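PDB 2R7L: 5-formaminoimidazole-4-carboxamide-1-(beta)-D-ribofuranosyl 5'-monophosphate synthetase from Methanocaldococcus jannaschii, which catalyses the ATP- and formate-dependent formylation of AICAR to FAICAR, a folate-free step of purine biosynthesis on the way to IMP. Local coordinates for residues E9-Y14 against L109-G114; D102-S107 against R117-E122; F207-F212 against V220-M225. One frame throughout, in Å; residues are numbered along the deposited sequence.

Interaction 1: E9-Y14 against L109-G114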
loop_
_atom_site.group_PDB
_atom_site.type_symbol
_atom_site.label_atom_id
_atom_site.label_comp_id
_atom_site.label_asym_id
_atom_site.label_seq_id
_atom_site.Cartn_x
_atom_site.Cartn_y
_atom_site.Cartn_z
ATOM N N GLU A 9 -37.986 -11.367 -1.895
ATOM C CA GLU A 9 -38.903 -10.864 -0.881
ATOM C C GLU A 9 -38.429 -11.181 0.535
ATOM O O GLU A 9 -38.955 -10.636 1.503
ATOM C CB GLU A 9 -40.322 -11.391 -1.119
ATOM C CG GLU A 9 -40.953 -10.886 -2.421
ATOM C CD GLU A 9 -42.400 -11.326 -2.603
ATOM O OE1 GLU A 9 -43.139 -11.405 -1.594
ATOM O OE2 GLU A 9 -42.800 -11.583 -3.760
ATOM N N ILE A 10 -37.445 -12.066 0.659
ATOM C CA ILE A 10 -36.779 -12.288 1.942
ATOM C C ILE A 10 -35.731 -11.193 2.133
ATOM O O ILE A 10 -35.555 -10.659 3.233
ATOM C CB ILE A 10 -36.085 -13.669 2.008
ATOM C CG1 ILE A 10 -37.117 -14.801 2.043
ATOM C CG2 ILE A 10 -35.186 -13.767 3.239
ATOM C CD1 ILE A 10 -37.803 -14.975 3.383
ATOM N N PHE A 11 -35.049 -10.866 1.039
ATOM C CA PHE A 11 -33.998 -9.863 1.039
ATOM C C PHE A 11 -34.585 -8.459 1.128
ATOM O O PHE A 11 -33.939 -7.545 1.643
ATOM C CB PHE A 11 -33.148 -9.994 -0.228
ATOM C CG PHE A 11 -32.024 -9.000 -0.307
ATOM C CD1 PHE A 11 -32.107 -7.904 -1.154
ATOM C CD2 PHE A 11 -30.887 -9.154 0.473
ATOM C CE1 PHE A 11 -31.071 -6.981 -1.224
ATOM C CE2 PHE A 11 -29.853 -8.237 0.407
ATOM C CZ PHE A 11 -29.944 -7.151 -0.444
ATOM N N ASP A 12 -35.805 -8.291 0.620
ATOM C CA ASP A 12 -36.487 -6.997 0.654
ATOM C C ASP A 12 -36.819 -6.563 2.075
ATOM O O ASP A 12 -37.055 -5.386 2.331
ATOM C CB ASP A 12 -37.762 -7.030 -0.189
ATOM C CG ASP A 12 -37.510 -6.663 -1.635
ATOM O OD1 ASP A 12 -36.484 -6.003 -1.913
ATOM O OD2 ASP A 12 -38.342 -7.027 -2.494
ATOM N N LYS A 13 -36.835 -7.522 2.994
ATOM C CA LYS A 13 -37.127 -7.241 4.391
ATOM C C LYS A 13 -35.837 -7.123 5.188
ATOM O O LYS A 13 -35.854 -7.019 6.414
ATOM C CB LYS A 13 -38.017 -8.338 4.977
ATOM C CG LYS A 13 -39.299 -8.564 4.196
ATOM C CD LYS A 13 -40.221 -9.548 4.902
ATOM C CE LYS A 13 -41.522 -9.730 4.132
ATOM N NZ LYS A 13 -42.500 -10.566 4.885
ATOM N N TYR A 14 -34.715 -7.150 4.476
ATOM C CA TYR A 14 -33.402 -6.998 5.088
ATOM C C TYR A 14 -33.120 -5.520 5.363
ATOM O O TYR A 14 -33.557 -4.649 4.616
ATOM C CB TYR A 14 -32.324 -7.561 4.150
ATOM C CG TYR A 14 -31.953 -9.022 4.363
ATOM C CD1 TYR A 14 -32.795 -9.895 5.049
ATOM C CD2 TYR A 14 -30.763 -9.532 3.850
ATOM C CE1 TYR A 14 -32.450 -11.226 5.236
ATOM C CE2 TYR A 14 -30.416 -10.858 4.024
ATOM C CZ TYR A 14 -31.260 -11.700 4.718
ATOM O OH TYR A 14 -30.904 -13.019 4.893
ATOM N N LEU A 109 -34.068 -21.174 3.128
ATOM C CA LEU A 109 -34.625 -19.853 2.840
ATOM C C LEU A 109 -33.721 -18.718 3.321
ATOM O O LEU A 109 -34.040 -18.020 4.285
ATOM C CB LEU A 109 -36.025 -19.721 3.446
ATOM C CG LEU A 109 -37.107 -20.630 2.860
ATOM C CD1 LEU A 109 -38.372 -20.566 3.704
ATOM C CD2 LEU A 109 -37.395 -20.256 1.415
ATOM N N VAL A 110 -32.590 -18.549 2.645
ATOM C CA VAL A 110 -31.652 -17.471 2.934
ATOM C C VAL A 110 -31.059 -17.028 1.611
ATOM O O VAL A 110 -30.695 -17.867 0.794
ATOM C CB VAL A 110 -30.520 -17.932 3.869
ATOM C CG1 VAL A 110 -29.724 -16.730 4.392
ATOM C CG2 VAL A 110 -31.080 -18.732 5.026
ATOM N N PRO A 111 -30.991 -15.706 1.375
ATOM C CA PRO A 111 -30.400 -15.217 0.136
ATOM C C PRO A 111 -29.021 -15.835 -0.072
ATOM O O PRO A 111 -28.281 -16.033 0.890
ATOM C CB PRO A 111 -30.293 -13.711 0.378
ATOM C CG PRO A 111 -31.399 -13.417 1.323
ATOM C CD PRO A 111 -31.470 -14.606 2.230
ATOM N N MET A 112 -28.687 -16.151 -1.317
ATOM C CA MET A 112 -27.466 -16.895 -1.599
ATOM C C MET A 112 -26.813 -16.326 -2.837
ATOM O O MET A 112 -27.478 -16.126 -3.846
ATOM C CB MET A 112 -27.781 -18.378 -1.816
ATOM C CG MET A 112 -26.827 -19.332 -1.109
ATOM S SD MET A 112 -27.169 -21.072 -1.469
ATOM C CE MET A 112 -27.021 -21.044 -3.262
ATOM N N PHE A 113 -25.515 -16.048 -2.757
ATOM C CA PHE A 113 -24.788 -15.555 -3.918
ATOM C C PHE A 113 -24.647 -16.674 -4.952
ATOM O O PHE A 113 -24.240 -17.782 -4.617
ATOM C CB PHE A 113 -23.404 -15.036 -3.507
ATOM C CG PHE A 113 -22.614 -14.462 -4.646
ATOM C CD1 PHE A 113 -22.834 -13.162 -5.075
ATOM C CD2 PHE A 113 -21.656 -15.223 -5.296
ATOM C CE1 PHE A 113 -22.111 -12.628 -6.129
ATOM C CE2 PHE A 113 -20.931 -14.698 -6.352
ATOM C CZ PHE A 113 -21.152 -13.392 -6.765
ATOM N N GLY A 114 -24.988 -16.380 -6.203
ATOM C CA GLY A 114 -24.896 -17.366 -7.274
ATOM C C GLY A 114 -26.230 -17.842 -7.833
ATOM O O GLY A 114 -27.297 -17.376 -7.421
#

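Interaction 2: D102-S107 against R117-E122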
loop_
_atom_site.group_PDB
_atom_site.type_symbol
_atom_site.label_atom_id
_atom_site.label_comp_id
_atom_site.label_asym_id
_atom_site.label_seq_id
_atom_site.Cartn_x
_atom_site.Cartn_y
_atom_site.Cartn_z
ATOM N N ASP A 102 -30.479 -31.058 -1.781
ATOM C CA ASP A 102 -31.928 -30.982 -1.908
ATOM C C ASP A 102 -32.484 -29.932 -0.955
ATOM O O ASP A 102 -33.299 -29.100 -1.350
ATOM C CB ASP A 102 -32.574 -32.349 -1.680
ATOM C CG ASP A 102 -32.567 -33.209 -2.935
ATOM O OD1 ASP A 102 -32.435 -32.647 -4.044
ATOM O OD2 ASP A 102 -32.694 -34.445 -2.814
ATOM N N ASN A 103 -32.028 -29.969 0.294
ATOM C CA ASN A 103 -32.326 -28.912 1.250
ATOM C C ASN A 103 -31.910 -27.531 0.734
ATOM O O ASN A 103 -32.557 -26.535 1.041
ATOM C CB ASN A 103 -31.635 -29.185 2.584
ATOM C CG ASN A 103 -32.185 -30.408 3.290
ATOM O OD1 ASN A 103 -33.316 -30.833 3.040
ATOM N ND2 ASN A 103 -31.389 -30.978 4.189
ATOM N N VAL A 104 -30.834 -27.474 -0.049
ATOM C CA VAL A 104 -30.355 -26.209 -0.601
ATOM C C VAL A 104 -31.297 -25.694 -1.683
ATOM O O VAL A 104 -31.511 -24.488 -1.804
ATOM C CB VAL A 104 -28.925 -26.325 -1.196
ATOM C CG1 VAL A 104 -28.569 -25.069 -1.972
ATOM C CG2 VAL A 104 -27.895 -26.577 -0.105
ATOM N N GLU A 105 -31.865 -26.605 -2.465
ATOM C CA GLU A 105 -32.677 -26.205 -3.617
ATOM C C GLU A 105 -34.085 -25.744 -3.242
ATOM O O GLU A 105 -34.696 -24.974 -3.986
ATOM C CB GLU A 105 -32.764 -27.332 -4.653
ATOM C CG GLU A 105 -31.430 -27.760 -5.245
ATOM C CD GLU A 105 -30.834 -26.720 -6.171
ATOM O OE1 GLU A 105 -31.598 -26.070 -6.913
ATOM O OE2 GLU A 105 -29.596 -26.558 -6.164
ATOM N N ASN A 106 -34.598 -26.210 -2.102
ATOM C CA ASN A 106 -35.982 -25.904 -1.723
ATOM C C ASN A 106 -36.328 -25.890 -0.223
ATOM O O ASN A 106 -37.500 -25.861 0.146
ATOM C CB ASN A 106 -36.965 -26.800 -2.494
ATOM C CG ASN A 106 -36.460 -28.225 -2.662
ATOM O OD1 ASN A 106 -36.137 -28.906 -1.687
ATOM N ND2 ASN A 106 -36.410 -28.686 -3.909
ATOM N N SER A 107 -35.318 -25.888 0.639
ATOM C CA SER A 107 -35.556 -25.842 2.079
ATOM C C SER A 107 -34.721 -24.757 2.775
ATOM O O SER A 107 -34.961 -24.431 3.938
ATOM C CB SER A 107 -35.283 -27.216 2.697
ATOM O OG SER A 107 -35.159 -27.148 4.108
ATOM N N ARG A 117 -30.124 -22.837 -9.003
ATOM C CA ARG A 117 -30.573 -23.961 -9.820
ATOM C C ARG A 117 -29.391 -24.743 -10.398
ATOM O O ARG A 117 -29.447 -25.965 -10.534
ATOM C CB ARG A 117 -31.471 -23.470 -10.963
ATOM C CG ARG A 117 -32.750 -22.745 -10.539
ATOM C CD ARG A 117 -33.826 -23.698 -10.013
ATOM N NE ARG A 117 -33.838 -23.762 -8.552
ATOM C CZ ARG A 117 -34.679 -24.503 -7.835
ATOM N NH1 ARG A 117 -35.591 -25.259 -8.436
ATOM N NH2 ARG A 117 -34.604 -24.490 -6.509
ATOM N N ILE A 118 -28.316 -24.031 -10.724
ATOM C CA ILE A 118 -27.203 -24.622 -11.454
ATOM C C ILE A 118 -26.289 -25.474 -10.578
ATOM O O ILE A 118 -25.413 -26.173 -11.079
ATOM C CB ILE A 118 -26.396 -23.555 -12.223
ATOM C CG1 ILE A 118 -25.754 -24.171 -13.463
ATOM C CG2 ILE A 118 -25.371 -22.878 -11.317
ATOM C CD1 ILE A 118 -24.940 -23.206 -14.267
ATOM N N LEU A 119 -26.508 -25.443 -9.271
ATOM C CA LEU A 119 -25.717 -26.258 -8.366
ATOM C C LEU A 119 -26.006 -27.741 -8.598
ATOM O O LEU A 119 -25.218 -28.609 -8.217
ATOM C CB LEU A 119 -25.997 -25.878 -6.908
ATOM C CG LEU A 119 -25.630 -24.449 -6.468
ATOM C CD1 LEU A 119 -25.897 -24.261 -4.984
ATOM C CD2 LEU A 119 -24.182 -24.117 -6.796
ATOM N N ARG A 120 -27.142 -28.018 -9.224
ATOM C CA ARG A 120 -27.555 -29.385 -9.488
ATOM C C ARG A 120 -26.836 -29.914 -10.722
ATOM O O ARG A 120 -26.560 -31.104 -10.831
ATOM C CB ARG A 120 -29.069 -29.457 -9.675
ATOM C CG ARG A 120 -29.652 -30.777 -9.239
ATOM C CD ARG A 120 -31.153 -30.798 -9.366
ATOM N NE ARG A 120 -31.858 -30.586 -8.100
ATOM C CZ ARG A 120 -31.649 -31.285 -6.989
ATOM N NH1 ARG A 120 -32.365 -31.024 -5.904
ATOM N NH2 ARG A 120 -30.720 -32.230 -6.948
ATOM N N TRP A 121 -26.517 -29.015 -11.643
ATOM C CA TRP A 121 -25.780 -29.384 -12.841
ATOM C C TRP A 121 -24.303 -29.687 -12.574
ATOM O O TRP A 121 -23.589 -30.147 -13.466
ATOM C CB TRP A 121 -25.924 -28.294 -13.897
ATOM C CG TRP A 121 -27.271 -28.290 -14.546
ATOM C CD1 TRP A 121 -28.481 -28.108 -13.935
ATOM C CD2 TRP A 121 -27.549 -28.488 -15.937
ATOM N NE1 TRP A 121 -29.493 -28.176 -14.864
ATOM C CE2 TRP A 121 -28.947 -28.410 -16.098
ATOM C CE3 TRP A 121 -26.749 -28.723 -17.061
ATOM C CZ2 TRP A 121 -29.562 -28.558 -17.340
ATOM C CZ3 TRP A 121 -27.359 -28.866 -18.294
ATOM C CH2 TRP A 121 -28.752 -28.784 -18.424
ATOM N N GLU A 122 -23.849 -29.433 -11.350
ATOM C CA GLU A 122 -22.466 -29.734 -10.979
ATOM C C GLU A 122 -22.414 -31.026 -10.181
ATOM O O GLU A 122 -21.353 -31.611 -9.993
ATOM C CB GLU A 122 -21.842 -28.591 -10.162
ATOM C CG GLU A 122 -22.343 -28.512 -8.718
ATOM C CD GLU A 122 -21.496 -27.613 -7.824
ATOM O OE1 GLU A 122 -21.814 -27.519 -6.617
ATOM O OE2 GLU A 122 -20.519 -27.005 -8.319
#

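Interaction 3: F207-F212 against V220-M225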
loop_
_atom_site.group_PDB
_atom_site.type_symbol
_atom_site.label_atom_id
_atom_site.label_comp_id
_atom_site.label_asym_id
_atom_site.label_seq_id
_atom_site.Cartn_x
_atom_site.Cartn_y
_atom_site.Cartn_z
ATOM N N PHE A 207 -4.343 -28.111 -14.787
ATOM C CA PHE A 207 -4.654 -26.704 -14.567
ATOM C C PHE A 207 -6.107 -26.632 -14.154
ATOM O O PHE A 207 -6.991 -26.853 -14.974
ATOM C CB PHE A 207 -4.485 -25.912 -15.863
ATOM C CG PHE A 207 -3.068 -25.846 -16.353
ATOM C CD1 PHE A 207 -2.207 -24.865 -15.888
ATOM C CD2 PHE A 207 -2.600 -26.757 -17.294
ATOM C CE1 PHE A 207 -0.898 -24.793 -16.345
ATOM C CE2 PHE A 207 -1.298 -26.694 -17.750
ATOM C CZ PHE A 207 -0.440 -25.705 -17.265
ATOM N N CYS A 208 -6.350 -26.372 -12.871
ATOM C CA CYS A 208 -7.686 -26.052 -12.405
ATOM C C CYS A 208 -7.854 -24.539 -12.529
ATOM O O CYS A 208 -7.239 -23.769 -11.798
ATOM C CB CYS A 208 -7.894 -26.529 -10.967
ATOM S SG CYS A 208 -7.527 -28.312 -10.713
ATOM N N ILE A 209 -8.673 -24.126 -13.488
ATOM C CA ILE A 209 -8.791 -22.724 -13.866
ATOM C C ILE A 209 -9.991 -22.071 -13.191
ATOM O O ILE A 209 -11.138 -22.505 -13.359
ATOM C CB ILE A 209 -8.893 -22.589 -15.397
ATOM C CG1 ILE A 209 -7.705 -23.310 -16.055
ATOM C CG2 ILE A 209 -8.934 -21.124 -15.801
ATOM C CD1 ILE A 209 -7.933 -23.724 -17.504
ATOM N N HIS A 210 -9.721 -21.030 -12.412
ATOM C CA HIS A 210 -10.778 -20.375 -11.653
ATOM C C HIS A 210 -11.249 -19.100 -12.353
ATOM O O HIS A 210 -10.495 -18.130 -12.500
ATOM C CB HIS A 210 -10.325 -20.123 -10.214
ATOM C CG HIS A 210 -9.713 -21.329 -9.564
ATOM N ND1 HIS A 210 -10.456 -22.266 -8.879
ATOM C CD2 HIS A 210 -8.428 -21.757 -9.511
ATOM C CE1 HIS A 210 -9.657 -23.216 -8.428
ATOM N NE2 HIS A 210 -8.421 -22.928 -8.794
ATOM N N TYR A 211 -12.494 -19.124 -12.814
ATOM C CA TYR A 211 -13.072 -17.982 -13.515
ATOM C C TYR A 211 -14.060 -17.249 -12.608
ATOM O O TYR A 211 -14.495 -17.776 -11.584
ATOM C CB TYR A 211 -13.836 -18.422 -14.771
ATOM C CG TYR A 211 -13.081 -19.234 -15.804
ATOM C CD1 TYR A 211 -12.637 -18.646 -16.978
ATOM C CD2 TYR A 211 -12.863 -20.602 -15.629
ATOM C CE1 TYR A 211 -11.973 -19.384 -17.943
ATOM C CE2 TYR A 211 -12.191 -21.349 -16.585
ATOM C CZ TYR A 211 -11.759 -20.732 -17.741
ATOM O OH TYR A 211 -11.095 -21.449 -18.695
ATOM N N PHE A 212 -14.436 -16.041 -13.013
ATOM C CA PHE A 212 -15.523 -15.315 -12.372
ATOM C C PHE A 212 -16.369 -14.684 -13.467
ATOM O O PHE A 212 -15.852 -13.912 -14.278
ATOM C CB PHE A 212 -14.989 -14.220 -11.439
ATOM C CG PHE A 212 -16.057 -13.556 -10.602
ATOM C CD1 PHE A 212 -16.380 -14.053 -9.358
ATOM C CD2 PHE A 212 -16.753 -12.452 -11.076
ATOM C CE1 PHE A 212 -17.363 -13.451 -8.580
ATOM C CE2 PHE A 212 -17.742 -11.853 -10.305
ATOM C CZ PHE A 212 -18.048 -12.360 -9.057
ATOM N N VAL A 220 -16.563 -12.649 -18.389
ATOM C CA VAL A 220 -15.878 -13.779 -17.762
ATOM C C VAL A 220 -14.449 -13.352 -17.456
ATOM O O VAL A 220 -13.715 -12.935 -18.348
ATOM C CB VAL A 220 -15.859 -15.022 -18.684
ATOM C CG1 VAL A 220 -14.912 -16.085 -18.135
ATOM C CG2 VAL A 220 -17.265 -15.588 -18.857
ATOM N N GLU A 221 -14.058 -13.439 -16.193
ATOM C CA GLU A 221 -12.710 -13.023 -15.798
ATOM C C GLU A 221 -11.899 -14.231 -15.376
ATOM O O GLU A 221 -12.446 -15.169 -14.804
ATOM C CB GLU A 221 -12.774 -12.031 -14.627
ATOM C CG GLU A 221 -13.711 -10.857 -14.865
ATOM C CD GLU A 221 -14.058 -10.104 -13.596
ATOM O OE1 GLU A 221 -13.499 -10.413 -12.515
ATOM O OE2 GLU A 221 -14.904 -9.197 -13.682
ATOM N N LEU A 222 -10.596 -14.194 -15.637
ATOM C CA LEU A 222 -9.682 -15.199 -15.116
ATOM C C LEU A 222 -9.015 -14.736 -13.823
ATOM O O LEU A 222 -8.301 -13.714 -13.796
ATOM C CB LEU A 222 -8.624 -15.565 -16.160
ATOM C CG LEU A 222 -7.464 -16.437 -15.674
ATOM C CD1 LEU A 222 -7.933 -17.840 -15.327
ATOM C CD2 LEU A 222 -6.379 -16.471 -16.742
ATOM N N LEU A 223 -9.237 -15.502 -12.757
ATOM C CA LEU A 223 -8.773 -15.128 -11.422
ATOM C C LEU A 223 -7.505 -15.855 -10.987
ATOM O O LEU A 223 -6.682 -15.295 -10.267
ATOM C CB LEU A 223 -9.888 -15.336 -10.381
ATOM C CG LEU A 223 -10.761 -14.116 -10.042
ATOM C CD1 LEU A 223 -9.925 -13.057 -9.362
ATOM C CD2 LEU A 223 -11.449 -13.526 -11.271
ATOM N N GLY A 224 -7.347 -17.099 -11.421
ATOM C CA GLY A 224 -6.169 -17.873 -11.051
ATOM C C GLY A 224 -6.245 -19.347 -11.399
ATOM O O GLY A 224 -7.215 -19.806 -12.017
ATOM N N MET A 225 -5.214 -20.092 -10.993
ATOM C CA MET A 225 -5.096 -21.506 -11.348
ATOM C C MET A 225 -4.285 -22.233 -10.296
ATOM O O MET A 225 -3.339 -21.667 -9.729
ATOM C CB MET A 225 -4.358 -21.672 -12.686
ATOM C CG MET A 225 -4.948 -20.926 -13.863
ATOM S SD MET A 225 -3.958 -21.260 -15.339
ATOM C CE MET A 225 -4.811 -20.266 -16.563
#

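Interaction 1: E9-Y14 against L109-G114
The type I beta turn from Phe11 to Tyr14, which follows on from helix 4-11, shows how a short helix can be seated on a single proline: Ile10, Phe11 and Tyr14 all meet Pro111. The turn carries the bond Tyr14 N to Phe11 O (3.0 Å) and brings the Tyr14 ring back toward the helix, with Phe11 CA 4.0 Å above one ring face and displaced toward the rim. Tyr14 and Pro111 approach tip to tip, the phenol OH standing 3.2 Å from Pro111 CD and ring carbon CZ 3.8 Å from Pro111 CG. The same hydroxyl brushes Val110 CG1 at 3.9 Å, while its polar need is met by the carbonyl O of Ser87. Ile10 crosses the proline at about a right angle; its CG2 comes within 3.9 Å of Pro111 CD. Phe11 contributes mainly CB, 4.1 Å from Pro111 CG. Because its CG is anti to the backbone N (chi1 -179°), the ring is carried on to Ile88 and to Leu351 of helix 339-353. No hydrogen bond crosses the contact, so its cohesion is apolar. Pro111 is itself bound through its backbone to Val89, on strand 87-89 at one border of the four-stranded parallel sheet, and a terminal helix packed beside such a sheet is consistent with a Rossmann-like fold, as the family of this N-terminal region suggests.

Interaction 2: D102-S107 against R117-E122
Glu105, on helix 101-106, reaches between Arg117 and Arg120, its atoms dividing their contacts between these arginines and Leu119. CB lies 3.9 Å from both Arg117 NH2 and Arg120 NH1, and CG 3.5 Å from Arg120 NH1. A bend at chi2 (-71°) then places CD, and the carboxylate splits: OE1 sits over one face of the Arg117 guanidinium, 3.4 Å from NH2, in a salt bridge of charge alone with no N-H aimed at it, whereas OE2 rests 3.7 Å from Leu119 CB. An alanine in place of Glu105 would probably leave the Arg117 guanidinium without the carboxylate over its face and open a gap beside Arg120 NH1 and Leu119. The helix is joined here to the loop leading to helix 125-135, in a region whose family is consistent with a Rossmann-like fold; the Leu119 side chain is about 10 Å from that of His27, which binds AICAR. Arg120 has its own acid, with NH1 donating to Asp102 OD1 near the guanidinium plane (N-H...O 157°), although the modelled separation is doubtfully short. The side chains of Val104 and Leu119 cross at about a right angle, Val104 CG1 being 4.1 Å from Leu119 CD1, and both also touch helix 93-99.

Interaction 3: F207-F212 against V220-M225
Strands 207-212 and 220-225 run antiparallel at 138° in a hairpin whose pairing slips by one residue at a classic beta bulge, Leu223 and Gly224 both facing His210. His210 N donates to Gly224 O at 2.8 Å, and His210 O accepts from Leu223 N at 2.9 Å and, weakly, from Gly224 N. Beyond the bulge Phe212 and Glu221 form a regular hydrogen-bonded pair. On the face that bears Ile209, Tyr211, Leu222 and Met225, Ile209 CG2 presses on Leu222 CD1 at 3.5 Å, tighter than usual carbon packing. Met225 has SD anti to CA (chi2 -179°), which brings SD 4.0 Å from Phe207 CD1 in an oblique Met-aromatic contact. Tyr211 CD1 lies 3.6 Å from Val220 CG1. On the face of His210, Phe212 and Glu221, His210 sets its ring edge beside the Gly224 backbone, CD2 being 3.4 Å from Gly224 O, while NE2 is engaged by Asp226. The Phe212 and Glu221 side chains lie side by side, pointing the same way, and the Glu221 carboxylate is paired with Arg342 and Lys217. Phe212 CB also touches Leu223 CD2. The Cys208 side chain is about 6 Å from bound ATP and about 7 Å from bound AICAR, so the hairpin lies beside the active site. In the five-stranded antiparallel sheet of the ATP-grasp part, 205-214 is the middle strand and 219-230 its neighbour. Helix 339-353 covers the His210 and Phe212 face, helix 268-285 receives Val220 and Leu222, and Tyr328 of helix 327-333 meets Leu222 and Met225.

Interactions 1 and 2 have centres 16 Å apart and interleave along the chain, since 102-107 and 109-114 follow one another while their partners lie far before and just after them. They meet directly, Met112 CE packing on Leu119 CD1 at 3.8 Å, and both lie in the N-terminal part, probably Rossmann-like. Interaction 3 follows later, in the ATP-grasp sheet, with its centre 27 Å from that of interaction 1 and 23 Å from that of interaction 2. Phe113 CZ of 109-114 touches Phe212 CZ at 4.0 Å, whereas interactions 2 and 3 do not touch. Segment 109-114 therefore reaches both other contacts, through Met112 and through Phe113, and joins the N-terminal part to the sheet beside the bound ATP.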